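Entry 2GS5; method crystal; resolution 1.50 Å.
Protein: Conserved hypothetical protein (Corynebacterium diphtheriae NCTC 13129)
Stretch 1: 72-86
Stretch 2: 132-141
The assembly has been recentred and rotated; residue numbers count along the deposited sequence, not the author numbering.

Stretch 1 (72-86) TKPQALYIGGPLNQQ
Stretch 2 132-141: MRLFAGHAEW

Strand 76-79 runs parallel to the strand that carries Met132 to Phe135 and enters from earlier in the chain, their axes crossing at -54° with a closest approach of 4.4 Å, and Tyr78 is in register with Phe135 (CA-CA 4.7 Å). Tyr78 N donates to Leu134 O (2.9 Å), Ala136 N to Tyr78 O (2.7 Å) and Gly80 N to Ala136 O (2.7 Å). Upstream, where the strands diverge, a water takes over, donating to Ala76 O (2.8 Å) and accepting from Leu134 N (2.9 Å). Thr72, at phi/psi -67/140 and chi1 m, closes this end: its N donates to Met132 O (2.9 Å), and its OG1 accepts from Met132 N (3.0 Å).

Tyr78 (chi1 -83°, chi2 58°) and Phe135 (chi1 -57°, chi2 -93°) project from the same face, with Tyr78 CB 3.5 Å from Phe135 CD1. The CA-to-CB bond of Arg133 points sideways; chi1 t and chi2 148°, between wells, carry CD over the Tyr78 ring face, 3.5 Å from the centroid. With chi3 m and chi4 169°, the guanidinium lies flat on the ring, centres 4.2 Å apart and planes at 4°, and NE donates to a second water (2.9 Å), which donates to Thr72 O (2.6 Å) and Pro74 O (2.8 Å), bridging the arginine to the loop containing the cis peptide before Pro74. Leu77 also starts sideways, but its m, t chain brings CD2 to 3.7 Å from Leu134 CB.

Beyond Gly80 and Gly81 (-75/-26 and 165/180) the pairing becomes antiparallel: Leu83 N donates to His138 O (3.0 Å) and His138 N to Leu83 O (2.9 Å). A CB on Gly80 would clash with Gly137 O; Gly137, at 85/169, requires glycine by its own backbone. His138 adopts chi1 65° and chi2 91°, placing its ring face under Leu83 CB, 4.0 Å from the centroid. Asn84, at phi/psi 53/55, uses chi1 m and chi2 -74° to present ND2 to His138 NE2 (3.1 Å), which accepts. Gln85 (m, t, chi3 -33°) folds back so that NE2 donates to Gly81 O (3.0 Å).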

# COMPACT_ATOMS: atom_id res chain seq x y z
N THR A 72 12.99 -0.05 -6.19
CA THR A 72 13.02 -1.50 -6.32
C THR A 72 12.46 -1.94 -7.66
O THR A 72 11.48 -1.37 -8.15
CB THR A 72 12.19 -2.12 -5.19
OG1 THR A 72 12.67 -1.65 -3.93
CG2 THR A 72 12.21 -3.64 -5.25
N LYS A 73 13.07 -2.93 -8.29
CA LYS A 73 12.52 -3.47 -9.53
C LYS A 73 11.16 -4.11 -9.29
O LYS A 73 10.93 -4.71 -8.24
CB LYS A 73 13.48 -4.50 -10.15
CG LYS A 73 14.74 -3.87 -10.74
CD LYS A 73 15.65 -4.89 -11.43
CE LYS A 73 16.52 -5.67 -10.46
NZ LYS A 73 17.67 -6.32 -11.18
N PRO A 74 10.24 -3.99 -10.27
CA PRO A 74 10.38 -3.26 -11.51
C PRO A 74 10.22 -1.74 -11.32
O PRO A 74 9.33 -1.28 -10.59
CB PRO A 74 9.26 -3.81 -12.39
CG PRO A 74 8.26 -4.31 -11.46
CD PRO A 74 8.92 -4.65 -10.17
N GLN A 75 11.10 -0.99 -11.98
CA GLN A 75 11.18 0.45 -11.78
C GLN A 75 10.15 1.16 -12.65
O GLN A 75 10.48 1.96 -13.53
CB GLN A 75 12.61 0.94 -12.03
CG GLN A 75 13.61 0.25 -11.11
CD GLN A 75 15.05 0.61 -11.40
OE1 GLN A 75 15.48 0.64 -12.56
NE2 GLN A 75 15.81 0.87 -10.34
N ALA A 76 8.90 0.84 -12.38
CA ALA A 76 7.75 1.40 -13.07
C ALA A 76 6.86 2.04 -12.03
O ALA A 76 6.84 1.61 -10.87
CB ALA A 76 6.97 0.31 -13.80
N LEU A 77 6.11 3.06 -12.44
CA LEU A 77 5.09 3.62 -11.59
C LEU A 77 4.01 2.56 -11.38
O LEU A 77 3.61 1.87 -12.33
CB LEU A 77 4.47 4.87 -12.22
CG LEU A 77 5.38 6.10 -12.32
CD1 LEU A 77 4.64 7.25 -13.02
CD2 LEU A 77 5.85 6.52 -10.95
N TYR A 78 3.55 2.46 -10.14
CA TYR A 78 2.37 1.66 -9.82
C TYR A 78 1.17 2.61 -9.78
O TYR A 78 1.33 3.80 -9.50
CB TYR A 78 2.58 0.93 -8.48
CG TYR A 78 3.36 -0.37 -8.65
CD1 TYR A 78 4.62 -0.37 -9.23
CD2 TYR A 78 2.82 -1.59 -8.25
CE1 TYR A 78 5.32 -1.54 -9.41
CE2 TYR A 78 3.52 -2.78 -8.43
CZ TYR A 78 4.78 -2.75 -9.00
OH TYR A 78 5.49 -3.93 -9.18
N ILE A 79 -0.01 2.10 -10.09
CA ILE A 79 -1.22 2.91 -10.09
C ILE A 79 -1.77 2.89 -8.67
O ILE A 79 -2.29 1.87 -8.21
CB ILE A 79 -2.26 2.38 -11.07
CG1 ILE A 79 -1.66 2.34 -12.48
CG2 ILE A 79 -3.52 3.28 -11.05
CD1 ILE A 79 -1.35 3.70 -13.03
N GLY A 80 -1.60 4.00 -7.96
CA GLY A 80 -2.01 4.07 -6.57
C GLY A 80 -3.50 4.19 -6.35
O GLY A 80 -4.02 3.78 -5.31
N GLY A 81 -4.21 4.73 -7.33
CA GLY A 81 -5.64 4.95 -7.19
C GLY A 81 -6.16 5.89 -8.26
O GLY A 81 -5.40 6.38 -9.10
N PRO A 82 -7.46 6.15 -8.22
CA PRO A 82 -8.12 6.89 -9.29
C PRO A 82 -8.00 8.41 -9.22
O PRO A 82 -8.30 9.09 -10.20
CB PRO A 82 -9.57 6.46 -9.15
CG PRO A 82 -9.73 6.25 -7.69
CD PRO A 82 -8.43 5.68 -7.21
N LEU A 83 -7.58 8.95 -8.07
CA LEU A 83 -7.49 10.39 -7.87
C LEU A 83 -6.08 10.90 -8.12
O LEU A 83 -5.12 10.28 -7.68
CB LEU A 83 -7.89 10.76 -6.44
CG LEU A 83 -9.36 10.53 -6.10
CD1 LEU A 83 -9.52 10.33 -4.60
CD2 LEU A 83 -10.17 11.73 -6.57
N ASN A 84 -5.97 12.04 -8.77
CA ASN A 84 -4.69 12.73 -8.90
C ASN A 84 -3.60 11.83 -9.46
O ASN A 84 -2.52 11.69 -8.88
CB ASN A 84 -4.28 13.33 -7.55
CG ASN A 84 -5.26 14.36 -7.06
OD1 ASN A 84 -5.30 15.47 -7.59
ND2 ASN A 84 -6.06 14.00 -6.06
N GLN A 85 -3.87 11.25 -10.63
CA GLN A 85 -2.94 10.30 -11.24
C GLN A 85 -1.65 10.93 -11.80
O GLN A 85 -0.72 10.20 -12.14
CB GLN A 85 -3.65 9.45 -12.29
CG GLN A 85 -4.71 8.52 -11.68
CD GLN A 85 -5.15 7.43 -12.64
OE1 GLN A 85 -5.18 7.64 -13.86
NE2 GLN A 85 -5.49 6.26 -12.10
N GLN A 86 -1.57 12.25 -11.85
CA GLN A 86 -0.32 12.91 -12.23
C GLN A 86 0.55 13.26 -11.02
O GLN A 86 1.61 13.85 -11.16
CB GLN A 86 -0.60 14.14 -13.09
CG GLN A 86 -1.31 13.80 -14.40
CD GLN A 86 -0.57 12.76 -15.23
OE1 GLN A 86 0.57 12.99 -15.67
NE2 GLN A 86 -1.20 11.61 -15.44
N MSE A 132 12.01 0.76 -2.27
CA MSE A 132 11.09 1.87 -2.48
C MSE A 132 10.26 1.64 -3.74
O MSE A 132 10.74 1.05 -4.70
CB MSE A 132 11.87 3.18 -2.59
CG MSE A 132 11.02 4.42 -2.61
SE MSE A 132 12.19 5.96 -2.83
CE MSE A 132 12.15 5.98 -4.78
N ARG A 133 9.03 2.13 -3.73
CA ARG A 133 8.14 2.01 -4.88
C ARG A 133 7.39 3.32 -5.04
O ARG A 133 7.07 3.98 -4.04
CB ARG A 133 7.16 0.86 -4.67
CG ARG A 133 6.25 0.56 -5.85
CD ARG A 133 5.92 -0.92 -5.94
NE ARG A 133 7.08 -1.68 -6.39
CZ ARG A 133 7.17 -3.01 -6.36
NH1 ARG A 133 6.18 -3.74 -5.88
NH2 ARG A 133 8.29 -3.59 -6.80
N LEU A 134 7.13 3.70 -6.29
CA LEU A 134 6.46 4.96 -6.61
C LEU A 134 5.06 4.70 -7.13
O LEU A 134 4.84 3.81 -7.95
CB LEU A 134 7.26 5.74 -7.65
CG LEU A 134 8.62 6.23 -7.15
CD1 LEU A 134 9.45 6.80 -8.28
CD2 LEU A 134 8.45 7.28 -6.07
N PHE A 135 4.11 5.51 -6.66
CA PHE A 135 2.70 5.33 -6.97
C PHE A 135 2.11 6.59 -7.57
O PHE A 135 2.22 7.66 -6.99
CB PHE A 135 1.92 4.96 -5.72
CG PHE A 135 2.44 3.72 -5.06
CD1 PHE A 135 1.91 2.47 -5.36
CD2 PHE A 135 3.52 3.80 -4.18
CE1 PHE A 135 2.42 1.32 -4.79
CE2 PHE A 135 4.02 2.65 -3.59
CZ PHE A 135 3.48 1.41 -3.90
N ALA A 136 1.46 6.43 -8.72
CA ALA A 136 0.76 7.52 -9.39
C ALA A 136 -0.70 7.45 -9.01
O ALA A 136 -1.35 6.43 -9.22
CB ALA A 136 0.93 7.39 -10.92
N GLY A 137 -1.21 8.52 -8.41
CA GLY A 137 -2.60 8.57 -7.99
C GLY A 137 -2.79 7.95 -6.62
O GLY A 137 -1.89 7.30 -6.09
N HIS A 138 -3.97 8.15 -6.05
CA HIS A 138 -4.29 7.60 -4.75
C HIS A 138 -5.79 7.39 -4.61
O HIS A 138 -6.57 7.77 -5.48
CB HIS A 138 -3.78 8.52 -3.65
CG HIS A 138 -4.46 9.85 -3.62
ND1 HIS A 138 -5.59 10.10 -2.89
CD2 HIS A 138 -4.17 11.00 -4.28
CE1 HIS A 138 -5.96 11.36 -3.08
NE2 HIS A 138 -5.12 11.92 -3.92
N ALA A 139 -6.14 6.74 -3.50
CA ALA A 139 -7.53 6.50 -3.10
C ALA A 139 -7.80 7.35 -1.85
O ALA A 139 -6.92 7.57 -1.04
CB ALA A 139 -7.74 5.03 -2.81
N GLU A 140 -9.03 7.85 -1.74
CA GLU A 140 -9.43 8.68 -0.60
C GLU A 140 -10.76 8.19 -0.06
O GLU A 140 -11.65 7.81 -0.83
CB GLU A 140 -9.57 10.16 -1.02
CG GLU A 140 -9.89 11.12 0.15
CD GLU A 140 -10.07 12.59 -0.25
OE1 GLU A 140 -9.88 12.93 -1.43
OE2 GLU A 140 -10.45 13.40 0.63
N TRP A 141 -10.89 8.20 1.27
CA TRP A 141 -12.16 7.96 1.96
C TRP A 141 -12.55 9.20 2.74
O TRP A 141 -11.75 9.72 3.53
CB TRP A 141 -12.07 6.78 2.92
CG TRP A 141 -12.03 5.47 2.23
CD1 TRP A 141 -13.07 4.62 2.04
CD2 TRP A 141 -10.90 4.89 1.58
NE1 TRP A 141 -12.65 3.53 1.31
CE2 TRP A 141 -11.33 3.67 1.02
CE3 TRP A 141 -9.56 5.27 1.43
CZ2 TRP A 141 -10.46 2.82 0.32
CZ3 TRP A 141 -8.71 4.43 0.72
CH2 TRP A 141 -9.16 3.22 0.18
O HOH W 1 9.09 -0.39 -7.99
O HOH W 2 8.18 2.24 -8.52